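Putative type VI secretion protein (Escherichia coli, PDB 4HH5) is the ClpV1 ATPase of a type VI secretion system, represented here by its N-terminal domain, and probably hydrolyses ATP through AAA modules outside this fragment. Local coordinates at residues E52-L58 and L152-E158; I69-L73 and C131-L137; Q100-A105 and H117-A121. All blocks are in the same frame, centred on the assembly; numbering follows the deposited sequence.

The three contacts show how a small, mainly helical domain, the N-terminal Clp repeat domain of a much longer ATPase, is held together by contacts that enclose one another along the chain. The segments run 52-58, 69-73, 100-105, 117-121, 131-137 and 152-158, so contact 1 encloses contact 2, which in turn encloses contact 3. Their centres lie about 19 Å (1 to 2), 16 Å (1 to 3) and 19 Å (2 to 3) apart. Leu119, on the side of segment 117-121 away from contact 3, packs on Leu55 and Leu58 of segment 52-58 and on Leu137 of segment 131-137, while Leu55 also meets Leu137. Sequence-distant parts thus share one hydrophobic core.

Contact 1 of 3, residues E52-L58 and L152-E158; sequences EGDLTVL and LDAQSDE
The N-terminus of a helix often recruits acceptors from elsewhere in the chain, and the start of helix 54-61 does so from the tail that follows helix 149-155. Gly53, at the N-cap position (phi/psi -91°/-167°), lies opposite Ser156, the first residue to leave the other helix, with CA to CA 4.9 Å. Asp54 N donates to Glu158 OE2 (2.8 Å), Asp157 N donates to Glu52 O (2.9 Å), and Ser156 OG (chi1 t) donates to Asp54 OD1 (2.7 Å) while accepting from Glu158 N (3.1 Å), an ST turn. Glu158 (m, t, chi3 77°) also brings OE2 3.4 Å from Gly53 CA, where a CB would clash. Beneath this polar layer Leu152 (m, t) puts CD2 3.8 Å from Val57 CG1 and 3.9 Å from Leu58 CG. Val57 CG2 reaches Ser156 CB at 3.9 Å. Water 2 bridges Val57 O (2.8 Å) and Gln155 OE1 (2.7 Å), an oxygen also held by Arg60. Asp54 OD2 and Glu158 OE2 stand only 3.6 Å apart. These buried carboxylates are compensated by hydrogen bonds from the Asp54 amide and the Ser156 and Ser115 hydroxyls, while Arg114 supplies positive charge through its salt bridge to Asp54.

Contact 2 of 3, residues I69-L73 and C131-L137; sequences IWQSL and CDGLWPL
A helix and a 3-10 segment can fit by packing alone, side chain against side chain and bare backbone, as helix 66-78 does with the loop between helix 115-124 and helix 142-147. Segment 69-73 is regular helix; residues 132-137 are held by Leu134 N to Cys131 O (3.2 Å) and Leu137 N to Leu134 O (3.1 Å). Ser72 and Gly133 have the closest CA atoms, 5.1 Å apart. Ser72 is the bump and bare Gly133 the hollow: Ser72 OG sits 3.3 Å from Gly133 CA, where a CB would collide. One turn back, Ile69 (m, t) puts CG2 3.7 Å from Leu134 CD2, and CD1 3.9 Å from Pro136 CG and 4.0 Å from Leu137 CD1; beside Ser72, Cys131 SG (chi1 t) is 3.6 Å from Ser72 O, and Leu73 CD2 is 4.0 Å from Leu134 CD2. Leu44, Leu48 and Trp64 line the same pocket. With Ser72 OG hydrogen-bonded to Ala68 O in its own helix, the join depends on close, largely apolar packing, not on polar bonds between segments.

Contact 3 of 3, residues Q100-A105 and H117-A121; sequences QAWMVA and HLLGA
Close crossing of two helices usually depends on small residues, and helices 92-107 and 115-124 illustrate the rule: the axes of segments 100-105 and 117-121 approach to 7.9 Å and cross at 108°, with Ala101 CA 4.9 Å from His117 CA. Both segments are regular helix. His117 (chi1 m, chi2 136°) comes first. Its ring carries Ala105 CB over one face in a CH-pi contact, 3.6 Å from the centroid and 15° off the normal; Val104 CG1 lies 4.2 Å from His117 CD2, and His117 O is 3.6 Å from Ala101 CB. The ring's ND1 is hydrogen-bonded to Arg114 N. Leu118 starts with its CA-to-CB bond directed away, yet its m, t rotamer brings CD2 to 3.6 Å from Ala101 CB. Leu119 turns to the other side of the helix. Gly120 offers a bare surface to Val104, whose CG2 is 4.4 Å from Gly120 C. Ala121 closes the row, CB 3.7 Å from Ala101 N and 4.0 Å from Gln100 CB, while water 3 bridges Ala121 O (2.7 Å) and, weakly, Gln100 OE1 (2.7 Å), also hydrogen-bonded by Asn125. Around the crossing, Leu118 packs on Trp43 and Leu47 of helix 40-50, and Leu119 on Leu55 and Leu58 of helix 54-61, placing helix 115-124 between helix 92-107 and helix 54-61.

Contact 1 of 3, residues E52-L58 and L152-E158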
# COMPACT_ATOMS: atom_id res chain seq x y z
N GLU A 52 7.60 -9.74 2.30
CA GLU A 52 7.28 -11.07 1.79
C GLU A 52 6.01 -11.04 0.92
O GLU A 52 5.56 -12.08 0.47
CB GLU A 52 7.14 -12.11 2.94
CG GLU A 52 8.41 -12.46 3.70
CD GLU A 52 9.63 -12.95 2.94
OE1 GLU A 52 10.75 -12.82 3.49
OE2 GLU A 52 9.49 -13.44 1.79
N GLY A 53 5.48 -9.84 0.67
CA GLY A 53 4.26 -9.65 -0.11
C GLY A 53 4.43 -9.45 -1.59
O GLY A 53 5.52 -9.68 -2.14
N ASP A 54 3.34 -9.02 -2.27
CA ASP A 54 3.34 -8.81 -3.71
C ASP A 54 4.42 -7.85 -4.19
O ASP A 54 5.06 -8.15 -5.19
CB ASP A 54 1.95 -8.42 -4.25
CG ASP A 54 0.81 -9.37 -3.88
OD1 ASP A 54 1.09 -10.57 -3.64
OD2 ASP A 54 -0.35 -8.95 -3.93
N LEU A 55 4.65 -6.74 -3.47
CA LEU A 55 5.66 -5.73 -3.82
C LEU A 55 7.07 -6.31 -3.89
O LEU A 55 7.79 -6.04 -4.86
CB LEU A 55 5.65 -4.56 -2.83
CG LEU A 55 4.48 -3.58 -2.90
CD1 LEU A 55 4.59 -2.56 -1.77
CD2 LEU A 55 4.45 -2.82 -4.23
N THR A 56 7.46 -7.09 -2.86
CA THR A 56 8.78 -7.75 -2.77
C THR A 56 8.97 -8.76 -3.90
O THR A 56 10.05 -8.79 -4.50
CB THR A 56 8.98 -8.37 -1.37
OG1 THR A 56 8.92 -7.32 -0.41
CG2 THR A 56 10.30 -9.13 -1.24
N VAL A 57 7.94 -9.56 -4.20
CA VAL A 57 7.96 -10.56 -5.29
C VAL A 57 8.22 -9.86 -6.64
O VAL A 57 9.05 -10.32 -7.43
CB VAL A 57 6.66 -11.42 -5.29
CG1 VAL A 57 6.54 -12.27 -6.56
CG2 VAL A 57 6.61 -12.31 -4.04
N LEU A 58 7.52 -8.75 -6.90
CA LEU A 58 7.66 -7.97 -8.13
C LEU A 58 9.04 -7.32 -8.23
O LEU A 58 9.67 -7.41 -9.28
CB LEU A 58 6.52 -6.95 -8.27
CG LEU A 58 5.12 -7.56 -8.44
CD1 LEU A 58 4.04 -6.51 -8.23
CD2 LEU A 58 4.95 -8.24 -9.78
N LEU A 152 2.51 -14.28 -8.48
CA LEU A 152 2.24 -13.71 -7.16
C LEU A 152 1.63 -14.77 -6.25
O LEU A 152 2.03 -14.90 -5.10
CB LEU A 152 1.30 -12.49 -7.26
CG LEU A 152 1.87 -11.26 -7.94
CD1 LEU A 152 0.82 -10.20 -8.04
CD2 LEU A 152 3.10 -10.70 -7.18
N ASP A 153 0.72 -15.60 -6.81
CA ASP A 153 0.09 -16.68 -6.05
C ASP A 153 1.07 -17.82 -5.71
O ASP A 153 0.85 -18.55 -4.75
CB ASP A 153 -1.18 -17.17 -6.76
CG ASP A 153 -2.36 -16.20 -6.68
OD1 ASP A 153 -2.26 -15.21 -5.91
OD2 ASP A 153 -3.38 -16.44 -7.36
N ALA A 154 2.18 -17.93 -6.45
CA ALA A 154 3.18 -18.96 -6.17
C ALA A 154 4.28 -18.48 -5.20
O ALA A 154 4.88 -19.30 -4.51
CB ALA A 154 3.82 -19.45 -7.46
N GLN A 155 4.54 -17.16 -5.15
CA GLN A 155 5.66 -16.62 -4.37
C GLN A 155 5.35 -15.68 -3.20
O GLN A 155 6.20 -15.50 -2.33
CB GLN A 155 6.66 -15.93 -5.32
CG GLN A 155 7.17 -16.82 -6.46
CD GLN A 155 8.25 -16.16 -7.28
OE1 GLN A 155 8.76 -15.09 -6.95
NE2 GLN A 155 8.66 -16.81 -8.36
N SER A 156 4.20 -15.01 -3.21
CA SER A 156 3.86 -14.02 -2.19
C SER A 156 3.21 -14.65 -0.97
O SER A 156 2.46 -15.61 -1.11
CB SER A 156 2.94 -12.96 -2.79
OG SER A 156 2.51 -11.99 -1.85
N ASP A 157 3.43 -14.05 0.22
CA ASP A 157 2.79 -14.48 1.48
C ASP A 157 1.29 -14.08 1.47
O ASP A 157 0.53 -14.53 2.32
CB ASP A 157 3.50 -13.87 2.70
CG ASP A 157 4.57 -14.75 3.33
OD1 ASP A 157 5.01 -15.72 2.67
OD2 ASP A 157 4.98 -14.46 4.47
N GLU A 158 0.88 -13.24 0.48
CA GLU A 158 -0.51 -12.78 0.29
C GLU A 158 -1.32 -13.72 -0.64
O GLU A 158 -2.44 -13.38 -1.05
CB GLU A 158 -0.51 -11.37 -0.31
CG GLU A 158 0.21 -10.33 0.52
CD GLU A 158 0.11 -8.95 -0.09
OE1 GLU A 158 -0.97 -8.32 0.04
OE2 GLU A 158 1.09 -8.50 -0.71
O HOH W 1 7.61 -13.84 -0.60
O HOH W 2 9.98 -12.92 -7.86

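Contact 2 of 3, residues I69-L73 and C131-L137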
# COMPACT_ATOMS: atom_id res chain seq x y z
N ILE A 69 14.74 2.31 -2.96
CA ILE A 69 13.33 2.57 -2.64
C ILE A 69 13.18 2.80 -1.14
O ILE A 69 12.53 3.75 -0.73
CB ILE A 69 12.37 1.45 -3.15
CG1 ILE A 69 12.49 1.26 -4.68
CG2 ILE A 69 10.92 1.75 -2.73
CD1 ILE A 69 11.82 -0.01 -5.23
N TRP A 70 13.80 1.91 -0.32
CA TRP A 70 13.78 2.00 1.14
C TRP A 70 14.37 3.33 1.61
O TRP A 70 13.76 4.00 2.44
CB TRP A 70 14.54 0.81 1.78
CG TRP A 70 14.59 0.89 3.28
CD1 TRP A 70 15.65 1.29 4.04
CD2 TRP A 70 13.51 0.66 4.18
NE1 TRP A 70 15.30 1.29 5.37
CE2 TRP A 70 13.99 0.91 5.49
CE3 TRP A 70 12.18 0.25 4.02
CZ2 TRP A 70 13.19 0.77 6.62
CZ3 TRP A 70 11.39 0.09 5.15
CH2 TRP A 70 11.89 0.35 6.43
N GLN A 71 15.55 3.71 1.08
CA GLN A 71 16.24 4.96 1.42
C GLN A 71 15.42 6.21 1.07
O GLN A 71 15.40 7.16 1.84
CB GLN A 71 17.63 5.03 0.78
CG GLN A 71 18.68 4.12 1.43
CD GLN A 71 18.99 4.46 2.88
OE1 GLN A 71 19.11 5.63 3.26
NE2 GLN A 71 19.14 3.43 3.70
N SER A 72 14.70 6.17 -0.07
CA SER A 72 13.84 7.27 -0.52
C SER A 72 12.68 7.45 0.45
O SER A 72 12.33 8.59 0.77
CB SER A 72 13.32 6.98 -1.93
OG SER A 72 14.41 6.85 -2.83
N LEU A 73 12.10 6.33 0.93
CA LEU A 73 11.00 6.34 1.89
C LEU A 73 11.47 6.85 3.24
O LEU A 73 10.74 7.62 3.87
CB LEU A 73 10.32 4.96 2.01
CG LEU A 73 9.42 4.56 0.83
CD1 LEU A 73 9.08 3.08 0.89
CD2 LEU A 73 8.12 5.38 0.79
N CYS A 131 6.86 11.00 -3.58
CA CYS A 131 8.18 10.48 -3.25
C CYS A 131 8.83 9.96 -4.53
O CYS A 131 8.42 8.92 -5.05
CB CYS A 131 8.09 9.40 -2.17
SG CYS A 131 9.68 8.69 -1.71
N ASP A 132 9.80 10.72 -5.07
CA ASP A 132 10.50 10.43 -6.33
C ASP A 132 11.12 9.04 -6.48
O ASP A 132 11.07 8.48 -7.57
CB ASP A 132 11.51 11.52 -6.67
CG ASP A 132 10.90 12.66 -7.46
OD1 ASP A 132 10.27 13.54 -6.83
OD2 ASP A 132 11.02 12.65 -8.70
N GLY A 133 11.70 8.52 -5.40
CA GLY A 133 12.34 7.21 -5.37
C GLY A 133 11.40 6.03 -5.53
O GLY A 133 11.86 4.88 -5.59
N LEU A 134 10.08 6.29 -5.61
CA LEU A 134 9.07 5.25 -5.80
C LEU A 134 8.81 4.98 -7.30
O LEU A 134 7.92 4.19 -7.63
CB LEU A 134 7.77 5.58 -5.05
CG LEU A 134 7.81 5.53 -3.51
CD1 LEU A 134 6.52 6.04 -2.93
CD2 LEU A 134 8.03 4.11 -3.01
N TRP A 135 9.60 5.60 -8.20
CA TRP A 135 9.47 5.41 -9.66
C TRP A 135 9.41 3.93 -10.13
O TRP A 135 8.63 3.68 -11.06
CB TRP A 135 10.50 6.25 -10.45
CG TRP A 135 11.92 5.79 -10.28
CD1 TRP A 135 12.84 6.30 -9.42
CD2 TRP A 135 12.57 4.73 -10.99
NE1 TRP A 135 14.03 5.61 -9.54
CE2 TRP A 135 13.88 4.62 -10.48
CE3 TRP A 135 12.14 3.80 -11.97
CZ2 TRP A 135 14.78 3.64 -10.92
CZ3 TRP A 135 13.03 2.82 -12.39
CH2 TRP A 135 14.33 2.75 -11.87
N PRO A 136 10.13 2.91 -9.53
CA PRO A 136 9.99 1.52 -10.03
C PRO A 136 8.58 0.94 -9.92
O PRO A 136 8.17 0.13 -10.75
CB PRO A 136 10.98 0.73 -9.16
CG PRO A 136 11.97 1.76 -8.67
CD PRO A 136 11.11 2.97 -8.42
N LEU A 137 7.83 1.38 -8.89
CA LEU A 137 6.46 0.95 -8.63
C LEU A 137 5.51 1.40 -9.75
O LEU A 137 4.44 0.82 -9.92
CB LEU A 137 6.01 1.53 -7.26
CG LEU A 137 6.49 0.79 -5.99
CD1 LEU A 137 7.96 1.05 -5.69
CD2 LEU A 137 5.68 1.20 -4.78

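Contact 3 of 3, residues Q100-A105 and H117-A121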
# COMPACT_ATOMS: atom_id res chain seq x y z
N GLN A 100 -9.66 3.24 -4.41
CA GLN A 100 -9.29 2.86 -5.77
C GLN A 100 -8.76 1.44 -5.87
O GLN A 100 -9.06 0.74 -6.84
CB GLN A 100 -8.35 3.88 -6.40
CG GLN A 100 -9.13 5.15 -6.79
CD GLN A 100 -8.29 6.21 -7.43
OE1 GLN A 100 -7.08 6.31 -7.22
NE2 GLN A 100 -8.94 7.05 -8.24
N ALA A 101 -8.00 1.00 -4.85
CA ALA A 101 -7.47 -0.37 -4.79
C ALA A 101 -8.62 -1.36 -4.66
O ALA A 101 -8.58 -2.42 -5.28
CB ALA A 101 -6.51 -0.52 -3.63
N TRP A 102 -9.67 -1.01 -3.88
CA TRP A 102 -10.85 -1.86 -3.74
C TRP A 102 -11.58 -1.95 -5.08
O TRP A 102 -12.04 -3.03 -5.47
CB TRP A 102 -11.81 -1.35 -2.65
CG TRP A 102 -13.16 -2.01 -2.67
CD1 TRP A 102 -14.37 -1.38 -2.78
CD2 TRP A 102 -13.44 -3.42 -2.67
NE1 TRP A 102 -15.38 -2.31 -2.81
CE2 TRP A 102 -14.84 -3.57 -2.76
CE3 TRP A 102 -12.64 -4.58 -2.63
CZ2 TRP A 102 -15.46 -4.83 -2.79
CZ3 TRP A 102 -13.25 -5.82 -2.66
CH2 TRP A 102 -14.64 -5.94 -2.73
N MET A 103 -11.68 -0.82 -5.79
CA MET A 103 -12.33 -0.79 -7.09
C MET A 103 -11.58 -1.63 -8.11
O MET A 103 -12.23 -2.39 -8.84
CB MET A 103 -12.63 0.65 -7.52
CG MET A 103 -13.69 1.28 -6.60
SD MET A 103 -14.25 2.94 -7.01
CE MET A 103 -12.83 3.85 -6.64
N VAL A 104 -10.23 -1.62 -8.05
CA VAL A 104 -9.35 -2.46 -8.90
C VAL A 104 -9.63 -3.96 -8.59
O VAL A 104 -9.87 -4.74 -9.51
CB VAL A 104 -7.84 -2.09 -8.73
CG1 VAL A 104 -6.92 -3.17 -9.30
CG2 VAL A 104 -7.53 -0.74 -9.37
N ALA A 105 -9.61 -4.33 -7.29
CA ALA A 105 -9.85 -5.69 -6.80
C ALA A 105 -11.25 -6.18 -7.15
O ALA A 105 -11.39 -7.29 -7.66
CB ALA A 105 -9.64 -5.76 -5.29
N HIS A 117 -3.07 -4.74 -5.59
CA HIS A 117 -4.21 -3.87 -5.91
C HIS A 117 -3.88 -2.43 -5.54
O HIS A 117 -4.29 -1.52 -6.26
CB HIS A 117 -5.51 -4.33 -5.21
CG HIS A 117 -5.89 -5.73 -5.56
ND1 HIS A 117 -6.32 -6.62 -4.59
CD2 HIS A 117 -5.92 -6.35 -6.77
CE1 HIS A 117 -6.58 -7.75 -5.23
NE2 HIS A 117 -6.34 -7.64 -6.54
N LEU A 118 -3.12 -2.23 -4.46
CA LEU A 118 -2.64 -0.90 -4.05
C LEU A 118 -1.66 -0.43 -5.13
O LEU A 118 -1.67 0.74 -5.49
CB LEU A 118 -1.93 -0.95 -2.69
CG LEU A 118 -2.73 -1.50 -1.49
CD1 LEU A 118 -1.83 -1.67 -0.26
CD2 LEU A 118 -3.88 -0.57 -1.13
N LEU A 119 -0.85 -1.37 -5.68
CA LEU A 119 0.10 -1.04 -6.74
C LEU A 119 -0.63 -0.69 -8.03
O LEU A 119 -0.27 0.29 -8.68
CB LEU A 119 1.13 -2.17 -6.95
CG LEU A 119 2.28 -1.83 -7.88
CD1 LEU A 119 3.13 -0.70 -7.32
CD2 LEU A 119 3.12 -3.04 -8.13
N GLY A 120 -1.68 -1.45 -8.35
CA GLY A 120 -2.51 -1.20 -9.51
C GLY A 120 -3.18 0.15 -9.46
O GLY A 120 -3.20 0.88 -10.46
N ALA A 121 -3.67 0.52 -8.26
CA ALA A 121 -4.29 1.82 -8.02
C ALA A 121 -3.25 2.94 -8.21
O ALA A 121 -3.52 3.92 -8.91
CB ALA A 121 -4.88 1.87 -6.62
O HOH W 3 -6.07 4.72 -9.17